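Local coordinates for cell division control protein Cdc48 (Mycobacterium smegmatis, PDB 5E7P) that binds ADP at two nucleotide sites and probably hydrolyses ATP, at residues L523-P528 with R739-K744; G488-T493 with T533-A538; A657-I662 with D684-S689. One frame throughout, in Å; residues are numbered along the deposited sequence.

Contact 1 (L523-P528 with R739-K744); sequences LLYGPP and REFAEK. With ADP (adenosine-5'-diphosphate), chain D.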
loop_
_atom_site.group_PDB
_atom_site.type_symbol
_atom_site.label_atom_id
_atom_site.label_comp_id
_atom_site.label_asym_id
_atom_site.label_seq_id
_atom_site.Cartn_x
_atom_site.Cartn_y
_atom_site.Cartn_z
ATOM N N LEU A 523 -18.316 14.192 -10.060
ATOM C CA LEU A 523 -18.910 12.892 -10.348
ATOM C C LEU A 523 -18.297 12.299 -11.609
ATOM O O LEU A 523 -18.507 12.798 -12.713
ATOM C CB LEU A 523 -20.427 12.983 -10.507
ATOM C CG LEU A 523 -21.057 11.630 -10.862
ATOM C CD1 LEU A 523 -20.927 10.652 -9.706
ATOM C CD2 LEU A 523 -22.508 11.775 -11.290
ATOM N N LEU A 524 -17.531 11.230 -11.430
ATOM C CA LEU A 524 -16.866 10.562 -12.534
ATOM C C LEU A 524 -17.685 9.338 -12.931
ATOM O O LEU A 524 -17.947 8.469 -12.104
ATOM C CB LEU A 524 -15.465 10.144 -12.099
ATOM C CG LEU A 524 -14.427 9.838 -13.175
ATOM C CD1 LEU A 524 -14.200 11.045 -14.055
ATOM C CD2 LEU A 524 -13.136 9.430 -12.516
ATOM N N TYR A 525 -18.105 9.271 -14.189
ATOM C CA TYR A 525 -18.960 8.172 -14.631
ATOM C C TYR A 525 -18.670 7.724 -16.059
ATOM O O TYR A 525 -18.413 8.540 -16.946
ATOM C CB TYR A 525 -20.440 8.542 -14.485
ATOM C CG TYR A 525 -20.850 9.752 -15.297
ATOM C CD1 TYR A 525 -20.743 11.034 -14.771
ATOM C CD2 TYR A 525 -21.339 9.611 -16.588
ATOM C CE1 TYR A 525 -21.111 12.138 -15.509
ATOM C CE2 TYR A 525 -21.709 10.709 -17.331
ATOM C CZ TYR A 525 -21.593 11.972 -16.788
ATOM O OH TYR A 525 -21.962 13.072 -17.527
ATOM N N GLY A 526 -18.720 6.415 -16.272
ATOM C CA GLY A 526 -18.533 5.848 -17.593
ATOM C C GLY A 526 -18.864 4.371 -17.602
ATOM O O GLY A 526 -19.107 3.785 -16.548
ATOM N N PRO A 527 -18.880 3.758 -18.796
ATOM C CA PRO A 527 -19.122 2.317 -18.924
ATOM C C PRO A 527 -17.992 1.524 -18.279
ATOM O O PRO A 527 -16.878 2.039 -18.178
ATOM C CB PRO A 527 -19.137 2.100 -20.440
ATOM C CG PRO A 527 -18.352 3.236 -20.996
ATOM C CD PRO A 527 -18.620 4.397 -20.096
ATOM N N PRO A 528 -18.277 0.289 -17.834
ATOM C CA PRO A 528 -17.290 -0.548 -17.142
ATOM C C PRO A 528 -16.052 -0.820 -17.989
ATOM O O PRO A 528 -16.129 -0.834 -19.219
ATOM C CB PRO A 528 -18.050 -1.858 -16.901
ATOM C CG PRO A 528 -19.486 -1.473 -16.924
ATOM C CD PRO A 528 -19.586 -0.379 -17.938
ATOM N N ARG A 739 -23.656 9.021 -22.105
ATOM C CA ARG A 739 -23.186 10.245 -22.745
ATOM C C ARG A 739 -24.238 11.350 -22.679
ATOM O O ARG A 739 -23.905 12.530 -22.562
ATOM C CB ARG A 739 -22.793 9.975 -24.201
ATOM C CG ARG A 739 -22.111 11.151 -24.882
ATOM C CD ARG A 739 -21.800 10.862 -26.344
ATOM N NE ARG A 739 -20.821 9.791 -26.513
ATOM C CZ ARG A 739 -21.112 8.576 -26.966
ATOM N NH1 ARG A 739 -22.359 8.274 -27.300
ATOM N NH2 ARG A 739 -20.156 7.664 -27.089
ATOM N N GLU A 740 -25.507 10.958 -22.747
ATOM C CA GLU A 740 -26.613 11.911 -22.713
ATOM C C GLU A 740 -26.988 12.337 -21.294
ATOM O O GLU A 740 -27.771 13.269 -21.113
ATOM C CB GLU A 740 -27.845 11.327 -23.407
ATOM C CG GLU A 740 -27.747 11.255 -24.920
ATOM C CD GLU A 740 -29.013 10.707 -25.552
ATOM O OE1 GLU A 740 -29.873 10.193 -24.805
ATOM O OE2 GLU A 740 -29.148 10.793 -26.793
ATOM N N PHE A 741 -26.428 11.657 -20.299
ATOM C CA PHE A 741 -26.805 11.875 -18.903
ATOM C C PHE A 741 -26.673 13.327 -18.439
ATOM O O PHE A 741 -27.565 13.850 -17.770
ATOM C CB PHE A 741 -26.009 10.955 -17.970
ATOM C CG PHE A 741 -26.266 11.208 -16.511
ATOM C CD1 PHE A 741 -27.397 10.700 -15.897
ATOM C CD2 PHE A 741 -25.381 11.961 -15.756
ATOM C CE1 PHE A 741 -27.640 10.936 -14.556
ATOM C CE2 PHE A 741 -25.619 12.202 -14.417
ATOM C CZ PHE A 741 -26.750 11.688 -13.815
ATOM N N ALA A 742 -25.568 13.971 -18.798
ATOM C CA ALA A 742 -25.280 15.325 -18.323
ATOM C C ALA A 742 -26.274 16.369 -18.832
ATOM O O ALA A 742 -26.461 17.412 -18.206
ATOM C CB ALA A 742 -23.857 15.725 -18.684
ATOM N N GLU A 743 -26.911 16.086 -19.963
ATOM C CA GLU A 743 -27.846 17.029 -20.568
ATOM C C GLU A 743 -29.296 16.774 -20.162
ATOM O O GLU A 743 -30.073 17.714 -20.000
ATOM C CB GLU A 743 -27.716 17.008 -22.093
ATOM C CG GLU A 743 -26.445 17.657 -22.612
ATOM C CD GLU A 743 -26.280 17.497 -24.109
ATOM O OE1 GLU A 743 -25.821 18.457 -24.765
ATOM O OE2 GLU A 743 -26.606 16.409 -24.629
ATOM N N LYS A 744 -29.653 15.504 -20.002
ATOM C CA LYS A 744 -31.018 15.124 -19.641
ATOM C C LYS A 744 -31.441 15.711 -18.296
ATOM O O LYS A 744 -30.615 15.913 -17.407
ATOM C CB LYS A 744 -31.161 13.601 -19.611
ATOM C CG LYS A 744 -30.913 12.920 -20.950
ATOM C CD LYS A 744 -31.933 13.346 -21.995
ATOM C CE LYS A 744 -31.699 12.628 -23.315
ATOM N NZ LYS A 744 -32.723 12.986 -24.335
HETATM P PB ADP D . -14.845 -0.003 -13.793
HETATM O O1B ADP D . -15.098 -1.355 -14.416
HETATM O O2B ADP D . -15.440 0.133 -12.413
HETATM O O3B ADP D . -15.129 1.165 -14.710
HETATM P PA ADP D . -12.132 0.558 -14.537
HETATM O O1A ADP D . -12.806 1.076 -15.785
HETATM O O2A ADP D . -11.213 1.451 -13.748
HETATM O O3A ADP D . -13.250 -0.010 -13.520
HETATM O "O5'" ADP D . -11.263 -0.730 -14.957
HETATM C "C5'" ADP D . -10.398 -1.377 -14.026
HETATM C "C4'" ADP D . -9.347 -2.171 -14.797
HETATM O "O4'" ADP D . -9.420 -1.888 -16.198
HETATM C "C3'" ADP D . -7.940 -1.812 -14.348
HETATM O "O3'" ADP D . -7.411 -2.818 -13.481
HETATM C "C2'" ADP D . -7.121 -1.718 -15.619
HETATM O "O2'" ADP D . -6.238 -2.841 -15.724
HETATM C "C1'" ADP D . -8.115 -1.738 -16.769
HETATM N N9 ADP D . -8.029 -0.435 -17.470
HETATM C C8 ADP D . -9.026 0.465 -17.561
HETATM N N7 ADP D . -8.639 1.561 -18.261
HETATM C C5 ADP D . -7.361 1.370 -18.632
HETATM C C6 ADP D . -6.351 2.138 -19.394
HETATM N N6 ADP D . -6.647 3.357 -19.906
HETATM N N1 ADP D . -5.130 1.584 -19.559
HETATM C C2 ADP D . -4.834 0.374 -19.048
HETATM N N3 ADP D . -5.701 -0.381 -18.346
HETATM C C4 ADP D . -6.962 0.053 -18.109
#
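Phe741 turns one edge of its ring onto a face of Tyr525, a T-shaped pair. Two measurements support the assignment: the ring centroids stand 5.4 Å apart and the planes are inclined at 71°. The closest carbons are Phe741 CD2 and Tyr525 CZ, at 3.9 Å, so the edge comes down over the phenol end of the tyrosine and not over its centre. Tyr525 reaches the C-terminal segment because its CG lies between the backbone N and the carbonyl carbon (chi1 60°), a rotamer that carries the ring out toward residues 741 and 742. Its OH then meets the methyl CB of Ala742 at 3.5 Å, a van der Waals contact between the hydroxyl oxygen and the methyl. Leu523, two residues earlier on the same side of the strand, adds a looser contact, with CD2 at 4.4 Å from Phe741 CE2. No hydrogen bond crosses between the segments. Within 739-744 the backbone coils in a helical sense, and Glu740 O accepts from both Glu743 N and Lys744 N.

Tyr525 closes a strand that runs directly into the P-loop (Walker A motif), whose sequence GPPGCGKT begins at Gly526; three residues beyond the tyrosine, Pro528 CA lies 3.6 Å from O1B of the ADP.

Strand 521-525 takes its place in the parallel sheet between strands 623-629 and 645-650. Phe741, following helix 732-739, also touches Leu648 of strand 645-650 and, in loops, Pro632 and Leu640, while Arg739 at the end of that helix forms salt bridges with Glu652 and Glu736.

Contact 2 (G488-T493 with T533-A538); sequences GDMVET and TFVVRA. With ADP (adenosine-5'-diphosphate), chain D.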
loop_
_atom_site.group_PDB
_atom_site.type_symbol
_atom_site.label_atom_id
_atom_site.label_comp_id
_atom_site.label_asym_id
_atom_site.label_seq_id
_atom_site.Cartn_x
_atom_site.Cartn_y
_atom_site.Cartn_z
ATOM N N GLY A 488 -2.857 3.876 -19.813
ATOM C CA GLY A 488 -2.795 4.183 -21.229
ATOM C C GLY A 488 -3.929 5.109 -21.617
ATOM O O GLY A 488 -5.048 4.956 -21.128
ATOM N N ASP A 489 -3.634 6.076 -22.482
ATOM C CA ASP A 489 -4.635 7.030 -22.961
ATOM C C ASP A 489 -5.198 7.919 -21.836
ATOM O O ASP A 489 -4.442 8.503 -21.059
ATOM C CB ASP A 489 -5.755 6.298 -23.723
ATOM C CG ASP A 489 -6.795 7.243 -24.297
ATOM O OD1 ASP A 489 -6.432 8.132 -25.099
ATOM O OD2 ASP A 489 -7.970 7.120 -23.881
ATOM N N MET A 490 -6.526 7.994 -21.764
ATOM C CA MET A 490 -7.278 8.908 -20.910
ATOM C C MET A 490 -6.737 10.343 -20.865
ATOM O O MET A 490 -6.775 10.996 -19.826
ATOM C CB MET A 490 -7.464 8.304 -19.519
ATOM C CG MET A 490 -8.166 6.955 -19.580
ATOM S SD MET A 490 -9.032 6.508 -18.074
ATOM C CE MET A 490 -7.968 5.215 -17.461
ATOM N N VAL A 491 -6.261 10.825 -22.011
ATOM C CA VAL A 491 -5.730 12.179 -22.140
ATOM C C VAL A 491 -6.704 13.234 -21.621
ATOM O O VAL A 491 -6.355 14.039 -20.763
ATOM C CB VAL A 491 -5.373 12.506 -23.609
ATOM C CG1 VAL A 491 -4.845 13.935 -23.735
ATOM C CG2 VAL A 491 -4.356 11.508 -24.149
ATOM N N GLU A 492 -7.928 13.219 -22.142
ATOM C CA GLU A 492 -8.934 14.200 -21.755
ATOM C C GLU A 492 -9.371 14.035 -20.302
ATOM O O GLU A 492 -9.574 15.023 -19.596
ATOM C CB GLU A 492 -10.144 14.131 -22.693
ATOM C CG GLU A 492 -11.353 14.941 -22.232
ATOM C CD GLU A 492 -11.040 16.414 -22.001
ATOM O OE1 GLU A 492 -11.682 17.024 -21.117
ATOM O OE2 GLU A 492 -10.161 16.968 -22.702
ATOM N N THR A 493 -9.515 12.792 -19.856
ATOM C CA THR A 493 -9.906 12.532 -18.475
ATOM C C THR A 493 -8.802 12.959 -17.506
ATOM O O THR A 493 -9.075 13.616 -16.502
ATOM C CB THR A 493 -10.256 11.051 -18.243
ATOM O OG1 THR A 493 -11.367 10.684 -19.072
ATOM C CG2 THR A 493 -10.625 10.819 -16.788
ATOM N N THR A 533 -12.279 4.212 -12.550
ATOM C CA THR A 533 -11.700 3.952 -11.236
ATOM C C THR A 533 -10.174 3.903 -11.319
ATOM O O THR A 533 -9.471 4.444 -10.461
ATOM C CB THR A 533 -12.247 2.640 -10.625
ATOM O OG1 THR A 533 -13.617 2.823 -10.247
ATOM C CG2 THR A 533 -11.446 2.239 -9.393
ATOM N N PHE A 534 -9.675 3.263 -12.370
ATOM C CA PHE A 534 -8.243 3.088 -12.582
ATOM C C PHE A 534 -7.486 4.416 -12.579
ATOM O O PHE A 534 -6.433 4.540 -11.955
ATOM C CB PHE A 534 -8.007 2.349 -13.902
ATOM C CG PHE A 534 -6.599 1.864 -14.087
ATOM C CD1 PHE A 534 -5.954 1.168 -13.080
ATOM C CD2 PHE A 534 -5.930 2.082 -15.277
ATOM C CE1 PHE A 534 -4.661 0.711 -13.251
ATOM C CE2 PHE A 534 -4.638 1.629 -15.454
ATOM C CZ PHE A 534 -4.002 0.946 -14.436
ATOM N N VAL A 535 -8.030 5.409 -13.274
ATOM C CA VAL A 535 -7.366 6.702 -13.390
ATOM C C VAL A 535 -7.362 7.486 -12.069
ATOM O O VAL A 535 -6.443 8.262 -11.807
ATOM C CB VAL A 535 -7.966 7.549 -14.537
ATOM C CG1 VAL A 535 -9.339 8.089 -14.159
ATOM C CG2 VAL A 535 -7.022 8.678 -14.909
ATOM N N VAL A 536 -8.376 7.269 -11.234
ATOM C CA VAL A 536 -8.447 7.926 -9.933
ATOM C C VAL A 536 -7.349 7.401 -9.016
ATOM O O VAL A 536 -6.723 8.160 -8.279
ATOM C CB VAL A 536 -9.819 7.712 -9.262
ATOM C CG1 VAL A 536 -9.823 8.272 -7.852
ATOM C CG2 VAL A 536 -10.907 8.365 -10.078
ATOM N N ARG A 537 -7.115 6.095 -9.074
ATOM C CA ARG A 537 -6.065 5.474 -8.274
ATOM C C ARG A 537 -4.685 5.932 -8.727
ATOM O O ARG A 537 -3.774 6.071 -7.916
ATOM C CB ARG A 537 -6.172 3.950 -8.340
ATOM C CG ARG A 537 -7.318 3.384 -7.515
ATOM C CD ARG A 537 -7.556 1.927 -7.844
ATOM N NE ARG A 537 -8.574 1.311 -6.996
ATOM C CZ ARG A 537 -9.095 0.109 -7.222
ATOM N NH1 ARG A 537 -10.013 -0.391 -6.405
ATOM N NH2 ARG A 537 -8.694 -0.595 -8.273
ATOM N N ALA A 538 -4.536 6.166 -10.027
ATOM C CA ALA A 538 -3.283 6.670 -10.574
ATOM C C ALA A 538 -3.081 8.116 -10.136
ATOM O O ALA A 538 -1.970 8.535 -9.813
ATOM C CB ALA A 538 -3.294 6.572 -12.087
HETATM P PB ADP D . -14.845 -0.003 -13.793
HETATM O O1B ADP D . -15.098 -1.355 -14.416
HETATM O O2B ADP D . -15.440 0.133 -12.413
HETATM O O3B ADP D . -15.129 1.165 -14.710
HETATM P PA ADP D . -12.132 0.558 -14.537
HETATM O O1A ADP D . -12.806 1.076 -15.785
HETATM O O2A ADP D . -11.213 1.451 -13.748
HETATM O O3A ADP D . -13.250 -0.010 -13.520
HETATM O "O5'" ADP D . -11.263 -0.730 -14.957
HETATM C "C5'" ADP D . -10.398 -1.377 -14.026
HETATM C "C4'" ADP D . -9.347 -2.171 -14.797
HETATM O "O4'" ADP D . -9.420 -1.888 -16.198
HETATM C "C3'" ADP D . -7.940 -1.812 -14.348
HETATM O "O3'" ADP D . -7.411 -2.818 -13.481
HETATM C "C2'" ADP D . -7.121 -1.718 -15.619
HETATM O "O2'" ADP D . -6.238 -2.841 -15.724
HETATM C "C1'" ADP D . -8.115 -1.738 -16.769
HETATM N N9 ADP D . -8.029 -0.435 -17.470
HETATM C C8 ADP D . -9.026 0.465 -17.561
HETATM N N7 ADP D . -8.639 1.561 -18.261
HETATM C C5 ADP D . -7.361 1.370 -18.632
HETATM C C6 ADP D . -6.351 2.138 -19.394
HETATM N N6 ADP D . -6.647 3.357 -19.906
HETATM N N1 ADP D . -5.130 1.584 -19.559
HETATM C C2 ADP D . -4.834 0.374 -19.048
HETATM N N3 ADP D . -5.701 -0.381 -18.346
HETATM C C4 ADP D . -6.962 0.053 -18.109
#
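The helix that follows the P-loop presents Phe534 and Val535 to Met490 and Thr493, and this junction walls one side of an ADP pocket. Met490 does most of the touching: its terminal CE lies 3.7 Å from Val535 CB, the two side chains meeting at a slant. Met490 CE also comes up to the edge of the Phe534 ring, near its plane, 4.3 Å from Phe534 CD2. One helical turn on, Thr493 CG2 meets Val535 CG1 at 4.0 Å. All of these contacts are apolar and buried.

Phe534 has CG anti to the backbone N (chi1 -168°), which lays a ring face against the nucleotide; C2' of the ribose stands 3.8 Å above the plane, over the ring centre. Its backbone is used too, since Phe534 N donates to the phosphate oxygen O2A at 2.7 Å, joined by a weak bond from Thr533 N. On the other segment Gly488 reads the adenine with its main chain alone. ADP N6 gives a nearly straight bond to Gly488 O (2.6 Å, 167°), and Gly488 N donates to N1 at 3.2 Å with a more bent geometry, 145°.

Met490 is the N-cap residue of helix 491-506, from which Lys494 and Leu497 also pack on Val535. Phe534 leans on Val482 and Val487, in loops, and Asp489 touches Ala658 and Ile662 of helix 656-666.

Contact 3 (A657-I662 with D684-S689); sequences AARRDI and DLDGYS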
loop_
_atom_site.group_PDB
_atom_site.type_symbol
_atom_site.label_atom_id
_atom_site.label_comp_id
_atom_site.label_asym_id
_atom_site.label_seq_id
_atom_site.Cartn_x
_atom_site.Cartn_y
_atom_site.Cartn_z
ATOM N N ALA A 657 -8.306 6.406 -31.558
ATOM C CA ALA A 657 -7.118 7.075 -31.035
ATOM C C ALA A 657 -6.754 6.522 -29.666
ATOM O O ALA A 657 -5.602 6.177 -29.398
ATOM C CB ALA A 657 -7.354 8.571 -30.949
ATOM N N ALA A 658 -7.756 6.442 -28.802
ATOM C CA ALA A 658 -7.570 5.970 -27.440
ATOM C C ALA A 658 -7.094 4.516 -27.392
ATOM O O ALA A 658 -6.243 4.159 -26.577
ATOM C CB ALA A 658 -8.859 6.135 -26.666
ATOM N N ARG A 659 -7.643 3.681 -28.269
ATOM C CA ARG A 659 -7.280 2.266 -28.304
ATOM C C ARG A 659 -5.834 2.051 -28.756
ATOM O O ARG A 659 -5.187 1.087 -28.350
ATOM C CB ARG A 659 -8.251 1.466 -29.183
ATOM C CG ARG A 659 -9.666 1.384 -28.622
ATOM C CD ARG A 659 -10.513 0.349 -29.355
ATOM N NE ARG A 659 -10.669 0.650 -30.776
ATOM C CZ ARG A 659 -11.655 1.384 -31.285
ATOM N NH1 ARG A 659 -12.585 1.904 -30.495
ATOM N NH2 ARG A 659 -11.713 1.597 -32.590
ATOM N N ARG A 660 -5.331 2.951 -29.596
ATOM C CA ARG A 660 -3.933 2.902 -30.009
ATOM C C ARG A 660 -3.015 3.091 -28.806
ATOM O O ARG A 660 -2.066 2.331 -28.615
ATOM C CB ARG A 660 -3.639 3.971 -31.061
ATOM C CG ARG A 660 -4.078 3.615 -32.469
ATOM C CD ARG A 660 -4.148 4.856 -33.342
ATOM N NE ARG A 660 -4.211 4.535 -34.765
ATOM C CZ ARG A 660 -5.322 4.198 -35.409
ATOM N NH1 ARG A 660 -6.477 4.122 -34.761
ATOM N NH2 ARG A 660 -5.279 3.931 -36.706
ATOM N N ASP A 661 -3.313 4.103 -27.995
ATOM C CA ASP A 661 -2.529 4.396 -26.796
ATOM C C ASP A 661 -2.549 3.232 -25.814
ATOM O O ASP A 661 -1.507 2.804 -25.317
ATOM C CB ASP A 661 -3.060 5.653 -26.103
ATOM C CG ASP A 661 -3.073 6.864 -27.016
ATOM O OD1 ASP A 661 -2.349 6.855 -28.036
ATOM O OD2 ASP A 661 -3.806 7.828 -26.711
ATOM N N ILE A 662 -3.747 2.727 -25.541
ATOM C CA ILE A 662 -3.929 1.615 -24.615
ATOM C C ILE A 662 -3.168 0.366 -25.061
ATOM O O ILE A 662 -2.471 -0.260 -24.264
ATOM C CB ILE A 662 -5.423 1.283 -24.439
ATOM C CG1 ILE A 662 -6.160 2.481 -23.834
ATOM C CG2 ILE A 662 -5.597 0.067 -23.555
ATOM C CD1 ILE A 662 -7.665 2.355 -23.860
ATOM N N ASP A 684 -10.063 -1.685 -35.812
ATOM C CA ASP A 684 -10.976 -2.819 -35.914
ATOM C C ASP A 684 -11.602 -3.208 -34.574
ATOM O O ASP A 684 -12.489 -4.059 -34.528
ATOM C CB ASP A 684 -10.267 -4.035 -36.521
ATOM C CG ASP A 684 -9.967 -3.863 -38.000
ATOM O OD1 ASP A 684 -10.681 -3.087 -38.671
ATOM O OD2 ASP A 684 -9.018 -4.510 -38.492
ATOM N N LEU A 685 -11.142 -2.589 -33.489
ATOM C CA LEU A 685 -11.596 -2.970 -32.151
ATOM C C LEU A 685 -12.713 -2.088 -31.600
ATOM O O LEU A 685 -12.714 -1.751 -30.419
ATOM C CB LEU A 685 -10.426 -2.983 -31.162
ATOM C CG LEU A 685 -9.396 -4.105 -31.283
ATOM C CD1 LEU A 685 -8.346 -3.971 -30.192
ATOM C CD2 LEU A 685 -10.068 -5.466 -31.222
ATOM N N ASP A 686 -13.665 -1.719 -32.448
ATOM C CA ASP A 686 -14.823 -0.968 -31.984
ATOM C C ASP A 686 -15.670 -1.850 -31.067
ATOM O O ASP A 686 -15.935 -3.012 -31.381
ATOM C CB ASP A 686 -15.654 -0.471 -33.169
ATOM C CG ASP A 686 -16.621 0.637 -32.783
ATOM O OD1 ASP A 686 -16.168 1.791 -32.610
ATOM O OD2 ASP A 686 -17.833 0.355 -32.657
ATOM N N GLY A 687 -16.078 -1.302 -29.927
ATOM C CA GLY A 687 -16.865 -2.051 -28.964
ATOM C C GLY A 687 -16.012 -2.656 -27.866
ATOM O O GLY A 687 -16.527 -3.157 -26.868
ATOM N N TYR A 688 -14.697 -2.618 -28.055
ATOM C CA TYR A 688 -13.767 -3.078 -27.031
ATOM C C TYR A 688 -13.481 -1.967 -26.027
ATOM O O TYR A 688 -13.024 -0.885 -26.399
ATOM C CB TYR A 688 -12.457 -3.551 -27.665
ATOM C CG TYR A 688 -12.524 -4.931 -28.273
ATOM C CD1 TYR A 688 -13.287 -5.178 -29.407
ATOM C CD2 TYR A 688 -11.817 -5.989 -27.716
ATOM C CE1 TYR A 688 -13.351 -6.442 -29.963
ATOM C CE2 TYR A 688 -11.873 -7.253 -28.266
ATOM C CZ TYR A 688 -12.641 -7.473 -29.389
ATOM O OH TYR A 688 -12.696 -8.731 -29.936
ATOM N N SER A 689 -13.752 -2.235 -24.755
ATOM C CA SER A 689 -13.416 -1.296 -23.695
ATOM C C SER A 689 -11.910 -1.316 -23.480
ATOM O O SER A 689 -11.197 -2.103 -24.107
ATOM C CB SER A 689 -14.122 -1.670 -22.394
ATOM O OG SER A 689 -13.542 -2.832 -21.826
#
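Arg659 lays one face of its guanidinium over the peptide link between Leu685 and Asp686. Leu685 O sits 3.1 Å above the guanidinium plane, toward the rim, and Asp686 N 3.8 Å above it, over the centre. This explains why Arg659 NE and Leu685 O, though only 3.2 Å apart, form no hydrogen bond: the carbonyl oxygen lies above the flat group, whereas the N-H of NE is spent on Ala682 O. A bend at chi3 (-61°) turns the flat end of the arginine against the loop, and its aliphatic part crosses Leu685, whose CB is 3.8 Å from Arg659 CD. Asp686 OD1, 4.2 Å from Arg659 NH1, is too far for an ion pair and may add only a diffuse electrostatic pull.

The loop surface met by the arginine is a type II beta turn, Leu685 to Tyr688, closed by Tyr688 N donating to Leu685 O at 3.2 Å. Gly687 takes its third position with a positive phi of 96°, readily adopted by glycine. In the AAA+ lid domain this turn connects helix 678-684 to helix 690-707, the latter N-capped by Ser689.

Across the turn, between its first and last residues, Leu685 CD2 rests 3.5 Å above the centre of a Tyr688 ring face, while Asp686 O lies in the ring plane at its edge. The CB of Tyr688 points toward helix 656-666, yet the ring swings off to where its OH is hydrogen-bonded to Val726 O.

Contacts 1 and 2 touch the same ADP; contact 3 lies beside them. The centres of contacts 1 and 2 are about 16 Å apart, and contact 1 meets the nucleotide at the diphosphate through Pro528, contact 2 at the adenine, ribose and alpha phosphate; they join where Leu524 CD2 packs on Val536 CG2 at 3.5 Å, from strand to P-loop helix. Contact 3 lies about 15 Å from contact 2, centre to centre, and meets it at several points, among them Gly488 O on Ile662 CG1 at 3.8 Å. Its centre is about 19 Å from that of contact 1, yet Ser689 CB comes within 3.8 Å of Pro528 O. The side chain of Arg659 remains about 9 Å from the ADP, so the arginine of contact 3 stays off the nucleotide.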